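Local coordinates for laccase (Botrytis aclada, PDB 3SQR), which oxidises phenolic substrates such as hydroquinones with copper ions while reducing oxygen to water, probably in lignin degradation and detoxification of its products, at residues D55-D60 and P378-D383; L413-P418 and E575-I580. All coordinates share one frame; numbering follows the deposited sequence.

Contact 1: D55-D60 and P378-D383; sequences DTNWYD and PHLALD
A histidine-carboxylate hydrogen bond between H379 and D55, followed by a small patch in which L380 and L382 pack on W58, Y59 and the side of N57, joins two irregular loops at the protein surface. H379 NE2 donates to D55 OD1 over a short 2.5 Å. The oxygen lies at the edge of the imidazole, close to its plane, whereas the nitrogen stands above the carboxylate plane, and the two planes are 32° apart. Histidine suits this place because NE2 lies on the far side of the flat imidazole from CB and can present its N-H to the carboxylate; the nearby carboxylate would probably favour its protonated form.

L380 fills the middle by dividing its branches. Its CG is anti to the backbone N (chi1 -178°), which carries the fork toward 55-60. CD1 rests 3.4 Å from the backbone O of D55. CD2 approaches the indole obliquely, 3.6 Å from W58 CZ3, and lies 3.8 Å from N57 CA, a spread that leucine's fork allows. L382 repeats this split farther along, its CD1 3.6 Å from Y59 CE2 and its CD2 3.8 Å from N57 ND2.

The opposing surface is shaped from within its own loop. Y59 CE2 sits over one face of the W58 indole, offset toward its rim. N57 folds the backbone into an Asx turn: its OD1 accepts from Y59 N at 2.9 Å, nearly in line with the C=O bond, while ND2 remains turned to L382.

W58, Y59 and P378 pack on V293 of strand 293-300, while W58, P378 and L382 touch R498 of strand 498-499, which also bonds to L380 O and to Y59 OH, itself held by D471. The contact thus straddles the outermost strands of two six-stranded sheets.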
loop_
_atom_site.group_PDB
_atom_site.type_symbol
_atom_site.label_atom_id
_atom_site.label_comp_id
_atom_site.label_asym_id
_atom_site.label_seq_id
_atom_site.Cartn_x
_atom_site.Cartn_y
_atom_site.Cartn_z
ATOM N N ASP A 55 10.312 22.281 1.474
ATOM C CA ASP A 55 11.720 22.144 1.139
ATOM C C ASP A 55 12.547 21.480 2.242
ATOM O O ASP A 55 13.767 21.181 2.065
ATOM C CB ASP A 55 12.284 23.533 0.781
ATOM C CG ASP A 55 11.672 24.089 -0.477
ATOM O OD1 ASP A 55 11.638 23.374 -1.523
ATOM O OD2 ASP A 55 11.238 25.218 -0.420
ATOM N N THR A 56 11.901 21.203 3.361
ATOM C CA THR A 56 12.558 20.495 4.426
ATOM C C THR A 56 12.901 19.071 4.028
ATOM O O THR A 56 12.050 18.368 3.462
ATOM C CB THR A 56 11.699 20.499 5.689
ATOM O OG1 THR A 56 11.404 21.862 6.049
ATOM C CG2 THR A 56 12.393 19.742 6.852
ATOM N N ASN A 57 14.132 18.633 4.306
ATOM C CA ASN A 57 14.486 17.259 4.042
ATOM C C ASN A 57 13.969 16.392 5.177
ATOM O O ASN A 57 14.601 16.245 6.191
ATOM C CB ASN A 57 15.995 17.064 3.840
ATOM C CG ASN A 57 16.333 15.637 3.410
ATOM O OD1 ASN A 57 15.655 14.727 3.815
ATOM N ND2 ASN A 57 17.408 15.435 2.652
ATOM N N TRP A 58 12.777 15.804 4.983
ATOM C CA TRP A 58 12.153 15.001 6.009
ATOM C C TRP A 58 12.802 13.665 6.284
ATOM O O TRP A 58 12.443 13.033 7.253
ATOM C CB TRP A 58 10.657 14.812 5.731
ATOM C CG TRP A 58 10.414 13.902 4.557
ATOM C CD1 TRP A 58 10.205 12.567 4.610
ATOM C CD2 TRP A 58 10.308 14.275 3.176
ATOM N NE1 TRP A 58 10.006 12.060 3.352
ATOM C CE2 TRP A 58 10.027 13.098 2.452
ATOM C CE3 TRP A 58 10.407 15.488 2.485
ATOM C CZ2 TRP A 58 9.891 13.085 1.071
ATOM C CZ3 TRP A 58 10.265 15.475 1.104
ATOM C CH2 TRP A 58 9.998 14.274 0.418
ATOM N N TYR A 59 13.763 13.253 5.437
ATOM C CA TYR A 59 14.560 12.095 5.745
ATOM C C TYR A 59 15.549 12.422 6.859
ATOM O O TYR A 59 16.048 11.480 7.477
ATOM C CB TYR A 59 15.335 11.558 4.522
ATOM C CG TYR A 59 14.417 11.196 3.372
ATOM C CD1 TYR A 59 13.758 9.991 3.361
ATOM C CD2 TYR A 59 14.164 12.121 2.349
ATOM C CE1 TYR A 59 12.868 9.657 2.327
ATOM C CE2 TYR A 59 13.312 11.832 1.340
ATOM C CZ TYR A 59 12.648 10.602 1.321
ATOM O OH TYR A 59 11.755 10.391 0.272
ATOM N N ASP A 60 15.922 13.693 6.967
ATOM C CA ASP A 60 16.964 14.124 7.874
ATOM C C ASP A 60 16.469 14.931 9.044
ATOM O O ASP A 60 17.151 14.970 10.056
ATOM C CB ASP A 60 17.996 14.959 7.106
ATOM C CG ASP A 60 18.756 14.155 6.051
ATOM O OD1 ASP A 60 18.761 12.888 6.074
ATOM O OD2 ASP A 60 19.364 14.822 5.179
ATOM N N PRO A 378 10.194 14.422 -7.642
ATOM C CA PRO A 378 10.109 14.852 -6.266
ATOM C C PRO A 378 10.442 16.323 -6.161
ATOM O O PRO A 378 11.376 16.819 -6.829
ATOM C CB PRO A 378 11.136 13.961 -5.549
ATOM C CG PRO A 378 11.172 12.726 -6.424
ATOM C CD PRO A 378 11.116 13.302 -7.813
ATOM N N HIS A 379 9.673 17.009 -5.347
ATOM C CA HIS A 379 9.899 18.411 -5.116
ATOM C C HIS A 379 11.219 18.596 -4.384
ATOM O O HIS A 379 12.024 19.494 -4.739
ATOM C CB HIS A 379 8.781 19.032 -4.288
ATOM C CG HIS A 379 9.107 20.420 -3.875
ATOM N ND1 HIS A 379 8.721 21.510 -4.629
ATOM C CD2 HIS A 379 9.889 20.901 -2.879
ATOM C CE1 HIS A 379 9.220 22.615 -4.085
ATOM N NE2 HIS A 379 9.932 22.278 -3.025
ATOM N N LEU A 380 11.391 17.845 -3.299
ATOM C CA LEU A 380 12.684 17.734 -2.666
ATOM C C LEU A 380 13.614 16.843 -3.484
ATOM O O LEU A 380 13.511 15.572 -3.491
ATOM C CB LEU A 380 12.558 17.224 -1.226
ATOM C CG LEU A 380 13.883 17.120 -0.472
ATOM C CD1 LEU A 380 14.216 18.375 0.278
ATOM C CD2 LEU A 380 13.797 15.925 0.516
ATOM N N ALA A 381 14.510 17.478 -4.229
ATOM C CA ALA A 381 15.355 16.776 -5.168
ATOM C C ALA A 381 16.487 16.057 -4.462
ATOM O O ALA A 381 17.214 16.645 -3.640
ATOM C CB ALA A 381 15.976 17.791 -6.227
ATOM N N LEU A 382 16.631 14.771 -4.747
ATOM C CA LEU A 382 17.715 13.974 -4.162
ATOM C C LEU A 382 18.289 13.095 -5.220
ATOM O O LEU A 382 17.569 12.602 -6.142
ATOM C CB LEU A 382 17.172 13.117 -2.990
ATOM C CG LEU A 382 16.543 13.865 -1.793
ATOM C CD1 LEU A 382 15.914 12.805 -0.882
ATOM C CD2 LEU A 382 17.554 14.705 -1.055
ATOM N N ASP A 383 19.576 12.826 -5.065
ATOM C CA ASP A 383 20.304 11.973 -5.975
ATOM C C ASP A 383 20.826 10.723 -5.353
ATOM O O ASP A 383 21.137 10.675 -4.162
ATOM C CB ASP A 383 21.506 12.727 -6.574
ATOM C CG ASP A 383 21.084 13.941 -7.378
ATOM O OD1 ASP A 383 19.914 14.083 -7.799
ATOM O OD2 ASP A 383 21.960 14.789 -7.613
#

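Contact 2: L413-P418 and E575-I580; sequences LDWSSP and EDDSGI
L413 and G579 bring their CA atoms within 5.4 Å, and beside them L413 N donates to S578 O at 2.9 Å, just before the type I turn D414-S417. On that turn W415 meets two partners, one at its edge and one over a face. At the edge, NE1 donates to G579 O over 2.7 Å (159°), almost in the indole plane and on a lone pair of the carbonyl. Over the face runs E575: its CG makes a CH-pi contact 3.8 Å from the centroid of the W415 six-membered ring, and the carboxylate stacks only 18° from parallel. E575 reaches this far because its chain is extended, with CD anti (chi2 -179°). Water 1 accepts from W415 N and donates to E575 OE1, joining the two residues a second time.

Glycine suits position 579, where the backbone phi is positive and W415 NE1, L413 CB and E575 OE2 crowd in. D577 OD1 shapes the bend by accepting from G579 N in an Asx turn, while its OD2 is held by S533 and S172. L413 CD1 packs 3.6 Å from I580 CG2.

I580 ends the chain about 4 Å, side chain to side chain, from the copper ligands H170 and H525. The buried DSGI end is the C-terminal plug characteristic of ascomycete laccases, inserted toward the trinuclear copper cluster.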
loop_
_atom_site.group_PDB
_atom_site.type_symbol
_atom_site.label_atom_id
_atom_site.label_comp_id
_atom_site.label_asym_id
_atom_site.label_seq_id
_atom_site.Cartn_x
_atom_site.Cartn_y
_atom_site.Cartn_z
ATOM N N LEU A 413 7.707 -17.902 5.316
ATOM C CA LEU A 413 8.201 -17.457 6.600
ATOM C C LEU A 413 7.567 -18.315 7.695
ATOM O O LEU A 413 6.473 -18.838 7.551
ATOM C CB LEU A 413 7.860 -15.997 6.828
ATOM C CG LEU A 413 8.423 -15.013 5.805
ATOM C CD1 LEU A 413 8.116 -13.582 6.292
ATOM C CD2 LEU A 413 9.882 -15.172 5.575
ATOM N N ASP A 414 8.278 -18.351 8.813
ATOM C CA ASP A 414 7.803 -18.964 10.032
ATOM C C ASP A 414 7.428 -17.875 10.960
ATOM O O ASP A 414 8.269 -17.121 11.437
ATOM C CB ASP A 414 8.936 -19.790 10.678
ATOM C CG ASP A 414 8.452 -20.607 11.822
ATOM O OD1 ASP A 414 7.438 -20.266 12.446
ATOM O OD2 ASP A 414 9.126 -21.578 12.144
ATOM N N TRP A 415 6.138 -17.793 11.217
ATOM C CA TRP A 415 5.575 -16.746 12.061
ATOM C C TRP A 415 6.090 -16.791 13.486
ATOM O O TRP A 415 6.173 -15.760 14.158
ATOM C CB TRP A 415 4.077 -16.890 12.044
ATOM C CG TRP A 415 3.384 -16.342 10.830
ATOM C CD1 TRP A 415 3.776 -15.283 10.025
ATOM C CD2 TRP A 415 2.161 -16.802 10.292
ATOM N NE1 TRP A 415 2.880 -15.088 9.042
ATOM C CE2 TRP A 415 1.856 -15.986 9.175
ATOM C CE3 TRP A 415 1.256 -17.806 10.657
ATOM C CZ2 TRP A 415 0.696 -16.172 8.413
ATOM C CZ3 TRP A 415 0.132 -17.992 9.867
ATOM C CH2 TRP A 415 -0.156 -17.166 8.791
ATOM N N SER A 416 6.488 -17.995 13.974
ATOM C CA SER A 416 7.100 -18.087 15.273
ATOM C C SER A 416 8.604 -17.778 15.294
ATOM O O SER A 416 9.200 -17.704 16.361
ATOM C CB SER A 416 6.868 -19.515 15.852
ATOM O OG SER A 416 7.739 -20.424 15.189
ATOM N N SER A 417 9.230 -17.604 14.128
ATOM C CA SER A 417 10.638 -17.280 14.089
ATOM C C SER A 417 10.809 -16.225 13.034
ATOM O O SER A 417 11.428 -16.395 11.984
ATOM C CB SER A 417 11.495 -18.558 13.822
ATOM O OG SER A 417 12.844 -18.251 13.993
ATOM N N PRO A 418 10.258 -15.063 13.352
ATOM C CA PRO A 418 10.465 -13.966 12.430
ATOM C C PRO A 418 11.917 -13.604 12.321
ATOM O O PRO A 418 12.710 -13.852 13.221
ATOM C CB PRO A 418 9.655 -12.843 13.056
ATOM C CG PRO A 418 9.573 -13.135 14.449
ATOM C CD PRO A 418 9.502 -14.650 14.541
ATOM N N GLU A 575 -0.794 -21.774 8.973
ATOM C CA GLU A 575 -0.236 -21.036 7.857
ATOM C C GLU A 575 -0.376 -21.850 6.577
ATOM O O GLU A 575 -0.073 -23.055 6.539
ATOM C CB GLU A 575 1.260 -20.745 8.090
ATOM C CG GLU A 575 1.878 -19.791 7.087
ATOM C CD GLU A 575 3.369 -19.549 7.345
ATOM O OE1 GLU A 575 3.993 -20.327 8.153
ATOM O OE2 GLU A 575 3.943 -18.619 6.727
ATOM N N ASP A 576 -0.867 -21.223 5.526
ATOM C CA ASP A 576 -1.117 -21.926 4.273
ATOM C C ASP A 576 -0.746 -21.019 3.094
ATOM O O ASP A 576 -1.217 -21.180 2.005
ATOM C CB ASP A 576 -2.546 -22.556 4.199
ATOM C CG ASP A 576 -3.602 -21.575 3.823
ATOM O OD1 ASP A 576 -3.376 -20.390 4.150
ATOM O OD2 ASP A 576 -4.633 -21.968 3.222
ATOM N N ASP A 577 0.187 -20.125 3.356
ATOM C CA ASP A 577 0.752 -19.295 2.338
ATOM C C ASP A 577 2.106 -18.825 2.778
ATOM O O ASP A 577 2.713 -19.407 3.667
ATOM C CB ASP A 577 -0.226 -18.169 1.942
ATOM C CG ASP A 577 -0.447 -17.106 3.029
ATOM O OD1 ASP A 577 0.217 -17.124 4.083
ATOM O OD2 ASP A 577 -1.352 -16.254 2.769
ATOM N N SER A 578 2.642 -17.788 2.144
ATOM C CA SER A 578 3.994 -17.369 2.432
ATOM C C SER A 578 4.179 -16.759 3.850
ATOM O O SER A 578 5.293 -16.603 4.309
ATOM C CB SER A 578 4.364 -16.272 1.459
ATOM O OG SER A 578 3.447 -15.206 1.636
ATOM N N GLY A 579 3.097 -16.347 4.472
ATOM C CA GLY A 579 3.139 -15.708 5.767
ATOM C C GLY A 579 2.981 -14.206 5.716
ATOM O O GLY A 579 2.652 -13.580 6.766
ATOM N N ILE A 580 3.142 -13.604 4.532
ATOM C CA ILE A 580 3.142 -12.136 4.474
ATOM C C ILE A 580 1.905 -11.674 3.790
ATOM O O ILE A 580 1.010 -12.516 3.488
ATOM C CB ILE A 580 4.361 -11.550 3.685
ATOM C CG1 ILE A 580 4.429 -12.077 2.238
ATOM C CG2 ILE A 580 5.673 -11.669 4.479
ATOM C CD1 ILE A 580 5.096 -11.117 1.272
ATOM O OXT ILE A 580 1.829 -10.479 3.442
HETATM O O HOH W 1 4.475 -20.295 11.002
#

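How the contacts relate
From the N terminus, the chain passes through 55-60 before building the four sheets whose strands run from 67-79 to 344-348, then returns at 378-383, where contact 1 closes a loop of 317 residues. Contact 2 opens afterwards at 413-418 and closes at the very C terminus, 575-580, so the two loops follow in series and neither nest nor cross. The second loop carries the type 1 ligands H463, C526 and H531 and also the copper ligands H466, H468, H525 and H527. Contact 1 ties the early N-terminal region to the linker before strand 387-398; contact 2 ties the loop between strand 402-406 and helix 419-424 to the tail after helix 551-567. Their centres are about 36 Å apart.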